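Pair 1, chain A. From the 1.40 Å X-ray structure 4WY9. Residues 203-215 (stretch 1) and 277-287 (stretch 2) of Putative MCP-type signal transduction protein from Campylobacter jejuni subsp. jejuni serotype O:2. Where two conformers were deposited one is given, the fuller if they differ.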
# COMPACT_ATOMS: atom_id res chain seq x y z
N LYS A 203 -9.83 -22.82 -1.95
CA LYS A 203 -9.61 -24.21 -2.33
C LYS A 203 -9.85 -25.15 -1.18
O LYS A 203 -10.29 -26.28 -1.41
CB LYS A 203 -8.21 -24.40 -2.89
CG LYS A 203 -7.98 -25.77 -3.47
CD LYS A 203 -6.61 -25.87 -4.11
CE LYS A 203 -6.41 -27.26 -4.69
NZ LYS A 203 -7.24 -27.40 -5.90
N TYR A 204 -9.56 -24.73 0.03
CA TYR A 204 -9.70 -25.60 1.18
C TYR A 204 -10.63 -24.99 2.22
O TYR A 204 -10.66 -23.77 2.41
CB TYR A 204 -8.34 -25.86 1.84
CG TYR A 204 -7.35 -26.46 0.90
CD1 TYR A 204 -7.36 -27.81 0.63
CD2 TYR A 204 -6.35 -25.70 0.29
CE1 TYR A 204 -6.48 -28.37 -0.23
CE2 TYR A 204 -5.43 -26.27 -0.57
CZ TYR A 204 -5.50 -27.62 -0.84
OH TYR A 204 -4.62 -28.20 -1.71
N ASP A 205 -11.35 -25.86 2.91
CA ASP A 205 -12.17 -25.41 4.03
C ASP A 205 -11.27 -24.75 5.08
O ASP A 205 -10.30 -25.36 5.53
CB ASP A 205 -12.90 -26.61 4.63
CG ASP A 205 -13.87 -27.28 3.66
OD1 ASP A 205 -13.69 -27.18 2.46
OD2 ASP A 205 -14.86 -27.85 4.13
N GLY A 206 -11.60 -23.53 5.47
CA GLY A 206 -10.83 -22.85 6.47
C GLY A 206 -9.54 -22.25 5.99
O GLY A 206 -8.75 -21.75 6.79
N GLU A 207 -9.30 -22.27 4.68
CA GLU A 207 -8.12 -21.64 4.11
C GLU A 207 -8.07 -20.16 4.48
O GLU A 207 -9.07 -19.46 4.36
CB GLU A 207 -8.11 -21.80 2.59
CG GLU A 207 -7.08 -20.99 1.85
CD GLU A 207 -7.10 -21.21 0.36
OE1 GLU A 207 -7.81 -22.14 -0.11
OE2 GLU A 207 -6.41 -20.45 -0.37
N LEU A 208 -6.91 -19.68 4.92
CA LEU A 208 -6.68 -18.27 5.21
C LEU A 208 -5.77 -17.71 4.15
O LEU A 208 -4.73 -18.30 3.88
CB LEU A 208 -6.09 -18.06 6.60
CG LEU A 208 -6.89 -18.66 7.76
CD1 LEU A 208 -6.09 -18.55 9.05
CD2 LEU A 208 -8.24 -18.01 7.91
N ARG A 209 -6.13 -16.56 3.58
CA ARG A 209 -5.32 -15.84 2.62
C ARG A 209 -5.02 -14.47 3.19
O ARG A 209 -5.95 -13.71 3.50
CB ARG A 209 -6.02 -15.76 1.28
CG ARG A 209 -6.20 -17.12 0.62
CD ARG A 209 -7.12 -17.12 -0.56
NE ARG A 209 -8.51 -17.08 -0.17
CZ ARG A 209 -9.53 -16.90 -1.01
NH1 ARG A 209 -9.30 -16.64 -2.28
NH2 ARG A 209 -10.77 -16.92 -0.55
N VAL A 210 -3.74 -14.16 3.36
CA VAL A 210 -3.27 -13.04 4.15
C VAL A 210 -2.19 -12.29 3.41
O VAL A 210 -1.28 -12.88 2.83
CB VAL A 210 -2.74 -13.52 5.52
CG1 VAL A 210 -2.25 -12.37 6.37
CG2 VAL A 210 -3.79 -14.35 6.27
N LEU A 211 -2.28 -10.95 3.42
CA LEU A 211 -1.21 -10.07 2.95
C LEU A 211 -0.68 -9.31 4.16
O LEU A 211 -1.47 -8.69 4.86
CB LEU A 211 -1.67 -9.11 1.88
CG LEU A 211 -0.66 -8.09 1.38
CD1 LEU A 211 0.49 -8.76 0.66
CD2 LEU A 211 -1.33 -7.05 0.48
N LEU A 212 0.62 -9.34 4.38
CA LEU A 212 1.19 -8.63 5.51
C LEU A 212 2.55 -8.10 5.15
O LEU A 212 3.19 -8.59 4.20
CB LEU A 212 1.20 -9.50 6.76
CG LEU A 212 2.09 -10.69 6.96
CD1 LEU A 212 1.86 -11.32 8.31
CD2 LEU A 212 1.94 -11.76 5.88
N ASN A 213 3.04 -7.11 5.89
CA ASN A 213 4.41 -6.68 5.62
C ASN A 213 5.39 -7.56 6.41
O ASN A 213 4.96 -8.39 7.23
CB ASN A 213 4.60 -5.16 5.84
CG ASN A 213 4.56 -4.71 7.27
OD1 ASN A 213 4.57 -5.50 8.20
ND2 ASN A 213 4.60 -3.39 7.45
N SER A 214 6.68 -7.41 6.18
CA SER A 214 7.64 -8.34 6.76
C SER A 214 7.70 -8.18 8.30
O SER A 214 8.13 -9.09 8.99
CB SER A 214 9.04 -8.13 6.16
OG SER A 214 9.55 -6.85 6.42
N ASP A 215 7.29 -7.02 8.81
CA ASP A 215 7.22 -6.79 10.24
C ASP A 215 6.06 -7.52 10.90
O ASP A 215 6.01 -7.63 12.12
CB ASP A 215 7.16 -5.29 10.56
CG ASP A 215 8.41 -4.55 10.17
OD1 ASP A 215 9.51 -5.08 10.45
OD2 ASP A 215 8.32 -3.45 9.59
N SER A 277 10.44 -1.51 0.84
CA SER A 277 9.48 -2.20 1.71
C SER A 277 9.47 -3.68 1.40
O SER A 277 9.90 -4.13 0.34
CB SER A 277 8.07 -1.60 1.57
OG SER A 277 7.47 -1.90 0.34
N SER A 278 8.96 -4.47 2.32
CA SER A 278 8.97 -5.93 2.23
C SER A 278 7.64 -6.46 2.62
O SER A 278 7.11 -6.09 3.68
CB SER A 278 10.07 -6.51 3.09
OG SER A 278 11.36 -6.02 2.74
N TRP A 279 7.10 -7.38 1.81
CA TRP A 279 5.78 -7.92 2.00
C TRP A 279 5.76 -9.42 1.85
O TRP A 279 6.70 -10.00 1.31
CB TRP A 279 4.79 -7.27 1.02
CG TRP A 279 4.74 -5.79 1.12
CD1 TRP A 279 5.61 -4.90 0.56
CD2 TRP A 279 3.78 -5.02 1.84
NE1 TRP A 279 5.25 -3.62 0.91
CE2 TRP A 279 4.14 -3.65 1.69
CE3 TRP A 279 2.66 -5.33 2.59
CZ2 TRP A 279 3.39 -2.62 2.27
CZ3 TRP A 279 1.93 -4.32 3.16
CH2 TRP A 279 2.30 -2.98 3.00
N ALA A 280 4.68 -10.05 2.31
CA ALA A 280 4.51 -11.46 2.09
C ALA A 280 3.05 -11.81 1.92
O ALA A 280 2.18 -11.17 2.53
CB ALA A 280 5.09 -12.27 3.26
N VAL A 281 2.79 -12.81 1.08
CA VAL A 281 1.51 -13.46 1.06
C VAL A 281 1.64 -14.76 1.83
O VAL A 281 2.58 -15.53 1.61
CB VAL A 281 0.99 -13.74 -0.37
CG1 VAL A 281 -0.33 -14.48 -0.33
CG2 VAL A 281 0.85 -12.43 -1.13
N LEU A 282 0.71 -14.98 2.75
CA LEU A 282 0.59 -16.18 3.57
C LEU A 282 -0.70 -16.85 3.19
O LEU A 282 -1.76 -16.24 3.22
CB LEU A 282 0.61 -15.80 5.06
CG LEU A 282 0.49 -16.87 6.15
CD1 LEU A 282 0.99 -16.36 7.49
CD2 LEU A 282 -0.95 -17.31 6.30
N VAL A 283 -0.66 -18.14 2.87
CA VAL A 283 -1.86 -18.91 2.61
C VAL A 283 -1.80 -20.22 3.37
O VAL A 283 -0.76 -20.91 3.35
CB VAL A 283 -2.09 -19.18 1.10
CG1 VAL A 283 -3.35 -20.00 0.89
CG2 VAL A 283 -2.20 -17.88 0.35
N THR A 284 -2.88 -20.56 4.05
CA THR A 284 -2.95 -21.78 4.83
C THR A 284 -3.96 -22.77 4.30
O THR A 284 -4.91 -22.43 3.57
CB THR A 284 -3.31 -21.49 6.27
OG1 THR A 284 -4.68 -21.11 6.35
CG2 THR A 284 -2.43 -20.43 6.87
N ALA A 285 -3.76 -24.03 4.71
CA ALA A 285 -4.72 -25.13 4.53
C ALA A 285 -4.74 -25.93 5.82
O ALA A 285 -3.75 -26.56 6.15
CB ALA A 285 -4.33 -26.01 3.35
N PRO A 286 -5.86 -25.87 6.58
CA PRO A 286 -5.95 -26.76 7.77
C PRO A 286 -5.70 -28.20 7.39
O PRO A 286 -6.26 -28.68 6.40
CB PRO A 286 -7.37 -26.54 8.28
CG PRO A 286 -7.70 -25.16 7.81
CD PRO A 286 -7.06 -25.04 6.45
N LYS A 287 -4.89 -28.90 8.17
CA LYS A 287 -4.54 -30.29 7.82
C LYS A 287 -5.77 -31.16 7.77
O LYS A 287 -5.92 -32.03 6.91
CB LYS A 287 -3.50 -30.84 8.77
CG LYS A 287 -2.16 -30.16 8.68
CD LYS A 287 -1.19 -30.57 9.72
CE LYS A 287 0.10 -29.83 9.67
NZ LYS A 287 0.96 -30.01 10.80

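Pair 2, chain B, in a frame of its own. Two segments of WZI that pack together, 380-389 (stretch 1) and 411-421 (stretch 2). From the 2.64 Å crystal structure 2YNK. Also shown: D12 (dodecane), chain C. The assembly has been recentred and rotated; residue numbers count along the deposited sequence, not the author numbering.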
# COMPACT_ATOMS: atom_id res chain seq x y z
N ASP B 380 19.08 -7.91 16.16
CA ASP B 380 19.07 -6.50 16.59
C ASP B 380 17.91 -5.63 16.04
O ASP B 380 17.57 -4.61 16.63
CB ASP B 380 20.40 -5.90 16.11
CG ASP B 380 20.76 -4.62 16.80
OD1 ASP B 380 20.06 -4.24 17.76
OD2 ASP B 380 21.76 -4.00 16.40
N ASN B 381 17.32 -6.04 14.91
CA ASN B 381 16.34 -5.25 14.17
C ASN B 381 16.93 -4.04 13.46
O ASN B 381 16.26 -3.03 13.29
CB ASN B 381 15.18 -4.80 15.06
CG ASN B 381 13.98 -4.31 14.26
OD1 ASN B 381 13.75 -4.73 13.12
ND2 ASN B 381 13.20 -3.44 14.86
N GLN B 382 18.20 -4.13 13.06
CA GLN B 382 18.74 -3.23 12.06
C GLN B 382 18.31 -3.80 10.72
O GLN B 382 18.25 -5.01 10.57
CB GLN B 382 20.26 -3.17 12.13
CG GLN B 382 20.79 -2.44 13.34
CD GLN B 382 22.30 -2.37 13.33
OE1 GLN B 382 22.91 -1.85 12.40
NE2 GLN B 382 22.92 -2.91 14.38
N ARG B 383 18.00 -2.95 9.75
CA ARG B 383 17.56 -3.44 8.44
C ARG B 383 18.31 -2.75 7.31
O ARG B 383 18.15 -1.54 7.11
CB ARG B 383 16.06 -3.24 8.26
CG ARG B 383 15.24 -3.44 9.51
CD ARG B 383 13.76 -3.54 9.19
NE ARG B 383 13.01 -4.13 10.29
CZ ARG B 383 11.81 -4.69 10.18
NH1 ARG B 383 11.17 -4.75 9.02
NH2 ARG B 383 11.25 -5.21 11.27
N TRP B 384 19.12 -3.51 6.58
CA TRP B 384 19.84 -3.01 5.43
C TRP B 384 19.10 -3.37 4.19
O TRP B 384 18.63 -4.49 4.07
CB TRP B 384 21.21 -3.64 5.37
CG TRP B 384 21.94 -3.47 6.65
CD1 TRP B 384 21.90 -4.31 7.76
CD2 TRP B 384 22.83 -2.37 7.02
NE1 TRP B 384 22.69 -3.81 8.76
CE2 TRP B 384 23.28 -2.66 8.39
CE3 TRP B 384 23.27 -1.22 6.39
CZ2 TRP B 384 24.14 -1.81 9.07
CZ3 TRP B 384 24.14 -0.38 7.09
CH2 TRP B 384 24.56 -0.67 8.39
N SER B 385 19.00 -2.44 3.25
CA SER B 385 18.29 -2.72 2.01
C SER B 385 19.03 -2.20 0.80
O SER B 385 19.84 -1.29 0.88
CB SER B 385 16.87 -2.15 2.08
OG SER B 385 16.79 -1.11 3.04
N THR B 386 18.76 -2.84 -0.34
CA THR B 386 19.26 -2.37 -1.62
C THR B 386 18.18 -2.55 -2.67
O THR B 386 17.47 -3.56 -2.68
CB THR B 386 20.53 -3.12 -2.03
OG1 THR B 386 21.55 -2.84 -1.06
CG2 THR B 386 21.01 -2.68 -3.40
N ARG B 387 18.05 -1.55 -3.54
CA ARG B 387 16.97 -1.55 -4.51
C ARG B 387 17.42 -1.02 -5.85
O ARG B 387 17.92 0.09 -5.93
CB ARG B 387 15.84 -0.69 -3.97
CG ARG B 387 14.66 -0.61 -4.92
CD ARG B 387 13.40 -0.19 -4.20
NE ARG B 387 12.39 0.24 -5.18
CZ ARG B 387 12.26 1.48 -5.65
NH1 ARG B 387 13.05 2.46 -5.25
NH2 ARG B 387 11.31 1.72 -6.54
N LEU B 388 17.26 -1.83 -6.89
CA LEU B 388 17.51 -1.40 -8.26
C LEU B 388 16.18 -1.27 -8.99
O LEU B 388 15.24 -2.01 -8.71
CB LEU B 388 18.40 -2.40 -9.00
CG LEU B 388 19.84 -2.55 -8.50
CD1 LEU B 388 20.49 -3.80 -9.10
CD2 LEU B 388 20.66 -1.32 -8.83
N VAL B 389 16.12 -0.33 -9.92
CA VAL B 389 14.89 -0.10 -10.67
C VAL B 389 15.16 0.50 -12.06
O VAL B 389 16.02 1.36 -12.21
CB VAL B 389 13.93 0.79 -9.86
CG1 VAL B 389 14.69 1.85 -9.09
CG2 VAL B 389 12.89 1.44 -10.76
N LYS B 411 16.94 4.88 -14.44
CA LYS B 411 17.77 3.77 -13.98
C LYS B 411 18.36 4.21 -12.66
O LYS B 411 19.23 5.10 -12.63
CB LYS B 411 18.89 3.47 -14.97
CG LYS B 411 18.42 2.75 -16.23
CD LYS B 411 19.32 3.05 -17.42
CE LYS B 411 18.72 2.48 -18.71
NZ LYS B 411 19.43 2.92 -19.94
N GLY B 412 17.89 3.60 -11.57
CA GLY B 412 18.25 4.04 -10.23
C GLY B 412 18.58 2.92 -9.25
O GLY B 412 18.12 1.79 -9.40
N ILE B 413 19.38 3.29 -8.26
CA ILE B 413 19.75 2.43 -7.14
C ILE B 413 19.37 3.16 -5.85
O ILE B 413 19.54 4.38 -5.75
CB ILE B 413 21.27 2.14 -7.14
CG1 ILE B 413 21.65 1.19 -5.99
CG2 ILE B 413 22.08 3.43 -7.08
CD1 ILE B 413 23.07 0.65 -6.08
N GLN B 414 18.84 2.43 -4.88
CA GLN B 414 18.45 3.02 -3.61
C GLN B 414 18.87 2.11 -2.46
O GLN B 414 18.47 0.94 -2.40
CB GLN B 414 16.95 3.29 -3.60
CG GLN B 414 16.46 4.04 -2.37
CD GLN B 414 15.07 4.64 -2.55
OE1 GLN B 414 14.34 4.31 -3.50
NE2 GLN B 414 14.70 5.54 -1.64
N LEU B 415 19.70 2.65 -1.57
CA LEU B 415 20.14 1.93 -0.39
C LEU B 415 19.34 2.45 0.80
O LEU B 415 18.88 3.60 0.78
CB LEU B 415 21.63 2.16 -0.14
CG LEU B 415 22.60 1.82 -1.27
CD1 LEU B 415 24.03 1.90 -0.77
CD2 LEU B 415 22.31 0.45 -1.88
N GLY B 416 19.17 1.61 1.81
CA GLY B 416 18.46 2.00 3.02
C GLY B 416 19.06 1.39 4.28
O GLY B 416 19.68 0.33 4.24
N TRP B 417 18.89 2.10 5.39
CA TRP B 417 19.20 1.57 6.71
C TRP B 417 18.16 2.02 7.70
O TRP B 417 17.76 3.19 7.70
CB TRP B 417 20.58 2.00 7.19
CG TRP B 417 20.86 1.55 8.60
CD1 TRP B 417 21.36 0.32 9.01
CD2 TRP B 417 20.66 2.30 9.84
NE1 TRP B 417 21.48 0.26 10.38
CE2 TRP B 417 21.07 1.42 10.93
CE3 TRP B 417 20.19 3.57 10.15
CZ2 TRP B 417 21.03 1.81 12.26
CZ3 TRP B 417 20.14 3.96 11.49
CH2 TRP B 417 20.55 3.10 12.52
N SER B 418 17.72 1.06 8.52
CA SER B 418 16.72 1.27 9.55
C SER B 418 17.33 0.78 10.85
O SER B 418 17.99 -0.27 10.87
CB SER B 418 15.46 0.47 9.20
OG SER B 418 14.36 0.76 10.05
N GLY B 419 17.16 1.53 11.92
CA GLY B 419 17.71 1.11 13.21
C GLY B 419 17.30 1.94 14.41
O GLY B 419 17.08 3.15 14.30
N ASP B 420 17.19 1.27 15.57
CA ASP B 420 16.91 1.94 16.83
C ASP B 420 18.15 2.69 17.30
O ASP B 420 19.22 2.11 17.39
CB ASP B 420 16.49 0.93 17.90
CG ASP B 420 15.12 0.33 17.62
OD1 ASP B 420 14.28 0.99 16.96
OD2 ASP B 420 14.86 -0.81 18.07
N VAL B 421 18.00 3.98 17.61
CA VAL B 421 19.13 4.83 17.98
C VAL B 421 19.26 4.95 19.50
O VAL B 421 20.38 4.95 20.04
CB VAL B 421 18.99 6.24 17.37
CG1 VAL B 421 20.07 7.17 17.90
CG2 VAL B 421 19.04 6.16 15.85
C1 D12 C . 23.59 8.97 9.43
C2 D12 C . 23.02 8.68 10.80
C3 D12 C . 23.66 7.45 11.46
C4 D12 C . 23.23 7.31 12.92
C5 D12 C . 23.25 5.85 13.41
C6 D12 C . 23.43 5.77 14.93
C7 D12 C . 23.25 4.35 15.49
C8 D12 C . 23.07 4.37 17.01
C9 D12 C . 22.76 2.99 17.59
C10 D12 C . 22.90 2.92 19.12
C11 D12 C . 21.99 1.85 19.75
C12 D12 C . 22.76 0.95 20.71

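Both pairs are two neighbouring antiparallel strands of a β-sheet, and 14 central residues superpose with an RMSD of 0.5 Å. The N-to-C directions meet at 159° in pair 1 and 169° in pair 2, and the strand axes approach to 4.7 and 4.6 Å. The register is also shared: Val210(A) faces Leu282(A) as Ser385(B) faces Gly416(B), each a hydrogen-bonded pair. Val210(A) N donates to Leu282(A) O at 2.9 Å, and Ser385(B) N to Gly416(B) O at 3.0 Å. Because the backbone supplies this ladder, side chains are free to differ.

At that central pair, pair 1 uses two branched aliphatic residues, whose CB atoms, Val210(A) CB and Leu282(A) CB, lie 4.1 Å apart in a buried apolar contact. Pair 2 puts the small Ser385(B) beside a glycine. A CB on Gly416(B) would come within 2.7 Å of Ser385(B) OG, a clash, so glycine suits the serine as it sits here, with chi1 at 22°.

On the same face, Leu212(A) and Ala280(A) match Arg387(B) and Gln414(B). The leucine spreads over the small alanine, with Leu212(A) CD2 4.1 Å from Ala280(A) CB, and also reaches Leu282(A). The counterparts are long and polar: Arg387(B) NH1 lies 2.9 Å from Gln414(B) OE1, which sits at the edge of the guanidinium, and both side chains have hydrogen-bonding partners elsewhere in the structure.

Leu208(A) and Thr284(A) match Arg383(B) and Ser418(B). Both pairs keep a hydroxyl residue on the second strand, but only in pair 1 does it join the ladder: Leu208(A) N donates to Thr284(A) OG1 at 3.0 Å. In pair 2 the backbone carbonyl takes that role, Arg383(B) N donating to Ser418(B) O at 2.9 Å, while the arginine's end leads away and its NE donates to Asn381(B) OD1 at 3.0 Å.

On the other face the contrast is reversed at the first position. Arg209(A) and Val283(A) touch lightly, Arg209(A) CG lying 4.1 Å from Val283(A) CG1, since the arginine's end leads away. Their counterparts, Trp384(B) and Trp417(B), fill the space with an edge-to-face pair, Trp384(B) CH2 being 3.4 Å from Trp417(B) CD1. The indole also offers a donor: Trp417(B) NE1 bonds to Gln382(B) OE1 at 3.3 Å. Next along, Leu211(A) CD1 packs 4.1 Å from Val281(A) CG2; at the matching site Thr386(B) OG1 lies 3.5 Å from Leu415(B) CD2, a smaller residue met by a longer one.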